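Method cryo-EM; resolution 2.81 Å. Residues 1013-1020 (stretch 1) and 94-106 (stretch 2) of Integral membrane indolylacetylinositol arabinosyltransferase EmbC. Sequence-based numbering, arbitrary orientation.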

ATOM      1  N   LEU A1013      17.753  13.007 -19.195  1.00 15.07           N
ATOM      2  CA  LEU A1013      17.695  11.751 -19.932  1.00 15.07           C
ATOM      3  C   LEU A1013      16.689  11.775 -21.066  1.00 15.07           C
ATOM      4  O   LEU A1013      16.382  10.715 -21.612  1.00 15.07           O
ATOM      5  CB  LEU A1013      17.347  10.584 -19.009  1.00 15.07           C
ATOM      6  CG  LEU A1013      18.326  10.033 -17.981  1.00 15.07           C
ATOM      7  CD1 LEU A1013      17.630   9.006 -17.138  1.00 15.07           C
ATOM      8  CD2 LEU A1013      19.480   9.378 -18.690  1.00 15.07           C
ATOM      9  N   GLY A1014      16.145  12.932 -21.410  1.00 15.07           N
ATOM     10  CA  GLY A1014      15.323  13.065 -22.587  1.00 15.07           C
ATOM     11  C   GLY A1014      16.100  13.774 -23.667  1.00 15.07           C
ATOM     12  O   GLY A1014      15.647  13.877 -24.804  1.00 15.07           O
ATOM     13  N   ILE A1015      17.275  14.272 -23.309  1.00 15.07           N
ATOM     14  CA  ILE A1015      18.172  14.935 -24.240  1.00 15.07           C
ATOM     15  C   ILE A1015      19.301  14.011 -24.668  1.00 15.07           C
ATOM     16  O   ILE A1015      19.612  13.904 -25.851  1.00 15.07           O
ATOM     17  CB  ILE A1015      18.726  16.233 -23.614  1.00 15.07           C
ATOM     18  CG1 ILE A1015      17.597  17.160 -23.204  1.00 15.07           C
ATOM     19  CG2 ILE A1015      19.589  16.960 -24.598  1.00 15.07           C
ATOM     20  CD1 ILE A1015      18.055  18.316 -22.388  1.00 15.07           C
ATOM     21  N   THR A1016      19.924  13.325 -23.712  1.00 15.07           N
ATOM     22  CA  THR A1016      20.992  12.388 -24.024  1.00 15.07           C
ATOM     23  C   THR A1016      20.471  11.091 -24.617  1.00 15.07           C
ATOM     24  O   THR A1016      21.263  10.305 -25.141  1.00 15.07           O
ATOM     25  CB  THR A1016      21.806  12.078 -22.773  1.00 15.07           C
ATOM     26  OG1 THR A1016      20.988  11.368 -21.841  1.00 15.07           O
ATOM     27  CG2 THR A1016      22.274  13.358 -22.126  1.00 15.07           C
ATOM     28  N   GLU A1017      19.167  10.845 -24.530  1.00 15.59           N
ATOM     29  CA  GLU A1017      18.548   9.705 -25.188  1.00 15.59           C
ATOM     30  C   GLU A1017      18.555   9.856 -26.701  1.00 15.59           C
ATOM     31  O   GLU A1017      18.580   8.852 -27.417  1.00 15.59           O
ATOM     32  CB  GLU A1017      17.124   9.563 -24.661  1.00 15.59           C
ATOM     33  CG  GLU A1017      16.371   8.333 -25.077  1.00 15.59           C
ATOM     34  CD  GLU A1017      14.988   8.280 -24.461  1.00 15.59           C
ATOM     35  OE1 GLU A1017      14.612   9.233 -23.752  1.00 15.59           O
ATOM     36  OE2 GLU A1017      14.279   7.276 -24.678  1.00 15.59           O
ATOM     37  N   LEU A1018      18.558  11.089 -27.202  1.00 15.07           N
ATOM     38  CA  LEU A1018      18.545  11.368 -28.627  1.00 15.07           C
ATOM     39  C   LEU A1018      19.889  11.793 -29.179  1.00 15.07           C
ATOM     40  O   LEU A1018      20.145  11.591 -30.361  1.00 15.07           O
ATOM     41  CB  LEU A1018      17.539  12.477 -28.940  1.00 15.07           C
ATOM     42  CG  LEU A1018      16.082  12.195 -28.615  1.00 15.07           C
ATOM     43  CD1 LEU A1018      15.260  13.407 -28.930  1.00 15.07           C
ATOM     44  CD2 LEU A1018      15.603  11.014 -29.400  1.00 15.07           C
ATOM     45  N   LEU A1019      20.746  12.382 -28.363  1.00 15.07           N
ATOM     46  CA  LEU A1019      21.964  12.991 -28.866  1.00 15.07           C
ATOM     47  C   LEU A1019      23.161  12.060 -28.796  1.00 15.07           C
ATOM     48  O   LEU A1019      24.032  12.117 -29.669  1.00 15.07           O
ATOM     49  CB  LEU A1019      22.250  14.268 -28.078  1.00 15.07           C
ATOM     50  CG  LEU A1019      23.425  15.133 -28.503  1.00 15.07           C
ATOM     51  CD1 LEU A1019      23.190  15.665 -29.881  1.00 15.07           C
ATOM     52  CD2 LEU A1019      23.605  16.246 -27.537  1.00 15.07           C
ATOM     53  N   LEU A1020      23.209  11.189 -27.791  1.00 15.07           N
ATOM     54  CA  LEU A1020      24.381  10.407 -27.440  1.00 15.07           C
ATOM     55  C   LEU A1020      24.020   8.931 -27.385  1.00 15.07           C
ATOM     56  O   LEU A1020      22.870   8.567 -27.138  1.00 15.07           O
ATOM     57  CB  LEU A1020      24.927  10.844 -26.080  1.00 15.07           C
ATOM     58  CG  LEU A1020      25.365  12.291 -25.917  1.00 15.07           C
ATOM     59  CD1 LEU A1020      25.602  12.585 -24.477  1.00 15.07           C
ATOM     60  CD2 LEU A1020      26.609  12.561 -26.701  1.00 15.07           C
TER
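Stretch 2 (94-106) TVPKQAPKAIDRG

Stretch 2 has no regular helix or strand. It bends through two type I beta turns, P96 to A99 and A99 to A102. The first is closed by a hydrogen bond from A99 N to P96 O, 3.2 Å. The chain thereby folds around one side chain of the short helix 1016-1019, that of L1018. The closest CA atoms are those of L1018 and A99, 5.6 Å apart. The order of contacts is reversed: P96 lies by L1018 and L1019, while R105, later in its stretch, reaches back to E1017.

L1018 has the largest covered area of the contact. Its CA-to-CB bond points sideways, but chi1 m and chi2 t bring the end of the side chain nearer to stretch 2. L1018 CD1 lies 4.0 Å from V95 CG1, and L1018 CD2 lies 4.2 Å from A99 CB and close to K101 CB. R105 CD lies near both methyls, 4.2 Å from L1018 CD1 and 4.5 Å from L1018 CD2. L1018 O is 3.3 Å from P96 CD. P96 and A99 both point toward stretch 1. The CA-to-CB bond of L1019 points away, but with chi1 t and chi2 p the end of the side chain comes nearer, L1019 CD1 lying 4.6 Å from P96 CG.

E1017 also starts sideways. With chi1 and chi2 both t, its chain is extended and carries the carboxylate to R105. R105 points toward stretch 1, with chi1 m and chi2 and chi3 t. R105 NH1 gives a weak hydrogen bond to E1017 OE1 at 3.3 Å, part of a salt bridge. The acid lies at the guanidinium edge, near its plane.

K101 starts toward stretch 1, but chi1 m and chi2 m turn its chain, and its end leads away. K101 CG is 4.2 Å from E1017 OE2.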

ATOM      1  N   THR A  94      16.570  18.214 -36.771  1.00 15.07           N
ATOM      2  CA  THR A  94      16.855  18.722 -35.441  1.00 15.07           C
ATOM      3  C   THR A  94      17.211  17.610 -34.470  1.00 15.07           C
ATOM      4  O   THR A  94      17.456  17.884 -33.295  1.00 15.07           O
ATOM      5  CB  THR A  94      15.678  19.535 -34.888  1.00 15.07           C
ATOM      6  OG1 THR A  94      14.532  18.698 -34.730  1.00 15.07           O
ATOM      7  CG2 THR A  94      15.336  20.680 -35.806  1.00 15.07           C
ATOM      8  N   VAL A  95      17.232  16.363 -34.933  1.00 15.07           N
ATOM      9  CA  VAL A  95      17.672  15.206 -34.152  1.00 15.07           C
ATOM     10  C   VAL A  95      18.549  14.331 -35.031  1.00 15.07           C
ATOM     11  O   VAL A  95      18.455  14.373 -36.265  1.00 15.07           O
ATOM     12  CB  VAL A  95      16.473  14.385 -33.633  1.00 15.07           C
ATOM     13  CG1 VAL A  95      15.737  15.119 -32.539  1.00 15.07           C
ATOM     14  CG2 VAL A  95      15.530  14.123 -34.763  1.00 15.07           C
ATOM     15  N   PRO A  96      19.449  13.548 -34.428  1.00 15.07           N
ATOM     16  CA  PRO A  96      20.247  12.618 -35.240  1.00 15.07           C
ATOM     17  C   PRO A  96      19.373  11.466 -35.706  1.00 15.07           C
ATOM     18  O   PRO A  96      18.668  10.858 -34.903  1.00 15.07           O
ATOM     19  CB  PRO A  96      21.335  12.143 -34.275  1.00 15.07           C
ATOM     20  CG  PRO A  96      21.360  13.121 -33.218  1.00 15.07           C
ATOM     21  CD  PRO A  96      19.958  13.579 -33.049  1.00 15.07           C
ATOM     22  N   LYS A  97      19.445  11.145 -37.003  1.00 15.07           N
ATOM     23  CA  LYS A  97      18.559  10.146 -37.593  1.00 15.07           C
ATOM     24  C   LYS A  97      18.820   8.730 -37.091  1.00 15.07           C
ATOM     25  O   LYS A  97      17.969   7.857 -37.288  1.00 15.07           O
ATOM     26  CB  LYS A  97      18.694  10.162 -39.112  1.00 15.07           C
ATOM     27  CG  LYS A  97      20.047   9.684 -39.593  1.00 15.07           C
ATOM     28  CD  LYS A  97      20.171   9.752 -41.094  1.00 15.07           C
ATOM     29  CE  LYS A  97      21.523   9.256 -41.556  1.00 15.07           C
ATOM     30  NZ  LYS A  97      21.675   9.379 -43.026  1.00 15.07           N
ATOM     31  N   GLN A  98      19.970   8.478 -36.454  1.00 15.07           N
ATOM     32  CA  GLN A  98      20.294   7.146 -35.969  1.00 15.07           C
ATOM     33  C   GLN A  98      19.596   6.803 -34.667  1.00 15.07           C
ATOM     34  O   GLN A  98      19.572   5.627 -34.292  1.00 15.07           O
ATOM     35  CB  GLN A  98      21.800   6.992 -35.764  1.00 15.07           C
ATOM     36  CG  GLN A  98      22.619   6.970 -37.029  1.00 15.07           C
ATOM     37  CD  GLN A  98      23.028   8.343 -37.480  1.00 15.07           C
ATOM     38  OE1 GLN A  98      22.978   9.293 -36.716  1.00 15.07           O
ATOM     39  NE2 GLN A  98      23.453   8.453 -38.727  1.00 15.07           N
ATOM     40  N   ALA A  99      19.038   7.790 -33.976  1.00 15.07           N
ATOM     41  CA  ALA A  99      18.402   7.552 -32.694  1.00 15.07           C
ATOM     42  C   ALA A  99      17.100   6.771 -32.872  1.00 15.07           C
ATOM     43  O   ALA A  99      16.448   6.870 -33.916  1.00 15.07           O
ATOM     44  CB  ALA A  99      18.128   8.875 -31.993  1.00 15.07           C
ATOM     45  N   PRO A 100      16.719   5.958 -31.883  1.00 15.07           N
ATOM     46  CA  PRO A 100      15.459   5.210 -32.015  1.00 15.07           C
ATOM     47  C   PRO A 100      14.225   6.088 -31.953  1.00 15.07           C
ATOM     48  O   PRO A 100      13.235   5.805 -32.639  1.00 15.07           O
ATOM     49  CB  PRO A 100      15.516   4.233 -30.836  1.00 15.07           C
ATOM     50  CG  PRO A 100      16.952   4.120 -30.508  1.00 15.07           C
ATOM     51  CD  PRO A 100      17.525   5.466 -30.758  1.00 15.07           C
ATOM     52  N   LYS A 101      14.252   7.145 -31.149  1.00 15.07           N
ATOM     53  CA  LYS A 101      13.112   8.026 -30.955  1.00 15.07           C
ATOM     54  C   LYS A 101      13.229   9.314 -31.748  1.00 15.07           C
ATOM     55  O   LYS A 101      12.580  10.301 -31.405  1.00 15.07           O
ATOM     56  CB  LYS A 101      12.957   8.355 -29.474  1.00 15.07           C
ATOM     57  CG  LYS A 101      12.725   7.161 -28.587  1.00 15.07           C
ATOM     58  CD  LYS A 101      11.359   6.563 -28.815  1.00 15.07           C
ATOM     59  CE  LYS A 101      11.096   5.453 -27.822  1.00 15.07           C
ATOM     60  NZ  LYS A 101       9.772   4.823 -28.037  1.00 15.07           N
ATOM     61  N   ALA A 102      14.052   9.333 -32.788  1.00 15.07           N
ATOM     62  CA  ALA A 102      14.265  10.554 -33.546  1.00 15.07           C
ATOM     63  C   ALA A 102      13.106  10.890 -34.457  1.00 15.07           C
ATOM     64  O   ALA A 102      12.959  12.050 -34.843  1.00 15.07           O
ATOM     65  CB  ALA A 102      15.521  10.429 -34.388  1.00 15.07           C
ATOM     66  N   ILE A 103      12.297   9.905 -34.820  1.00 16.22           N
ATOM     67  CA  ILE A 103      11.216  10.118 -35.769  1.00 16.22           C
ATOM     68  C   ILE A 103       9.958  10.659 -35.099  1.00 16.22           C
ATOM     69  O   ILE A 103       9.248  11.472 -35.710  1.00 16.22           O
ATOM     70  CB  ILE A 103      10.946   8.809 -36.547  1.00 16.22           C
ATOM     71  CG1 ILE A 103       9.962   9.035 -37.691  1.00 16.22           C
ATOM     72  CG2 ILE A 103      10.537   7.663 -35.618  1.00 16.22           C
ATOM     73  CD1 ILE A 103      10.469   9.979 -38.731  1.00 16.22           C
ATOM     74  N   ASP A 104       9.706  10.308 -33.839  1.00 15.07           N
ATOM     75  CA  ASP A 104       8.488  10.711 -33.155  1.00 15.07           C
ATOM     76  C   ASP A 104       8.709  11.819 -32.141  1.00 15.07           C
ATOM     77  O   ASP A 104       7.867  12.013 -31.260  1.00 15.07           O
ATOM     78  CB  ASP A 104       7.835   9.506 -32.479  1.00 15.07           C
ATOM     79  CG  ASP A 104       8.786   8.763 -31.586  1.00 15.07           C
ATOM     80  OD1 ASP A 104       9.994   9.040 -31.651  1.00 15.07           O
ATOM     81  OD2 ASP A 104       8.327   7.912 -30.798  1.00 15.07           O
ATOM     82  N   ARG A 105       9.824  12.543 -32.227  1.00 15.07           N
ATOM     83  CA  ARG A 105      10.070  13.683 -31.349  1.00 15.07           C
ATOM     84  C   ARG A 105      10.596  14.917 -32.051  1.00 15.07           C
ATOM     85  O   ARG A 105      10.474  16.002 -31.494  1.00 15.07           O
ATOM     86  CB  ARG A 105      11.045  13.319 -30.224  1.00 15.07           C
ATOM     87  CG  ARG A 105      10.490  12.325 -29.235  1.00 15.07           C
ATOM     88  CD  ARG A 105      11.429  12.033 -28.109  1.00 15.07           C
ATOM     89  NE  ARG A 105      10.915  10.942 -27.294  1.00 15.07           N
ATOM     90  CZ  ARG A 105      11.550  10.430 -26.248  1.00 15.07           C
ATOM     91  NH1 ARG A 105      12.720  10.922 -25.877  1.00 15.07           N
ATOM     92  NH2 ARG A 105      11.011   9.429 -25.571  1.00 15.07           N
ATOM     93  N   GLY A 106      11.163  14.805 -33.235  1.00 15.07           N
ATOM     94  CA  GLY A 106      11.784  15.956 -33.855  1.00 15.07           C
ATOM     95  C   GLY A 106      11.366  16.207 -35.282  1.00 15.07           C
ATOM     96  O   GLY A 106      10.279  15.812 -35.698  1.00 15.07           O
TER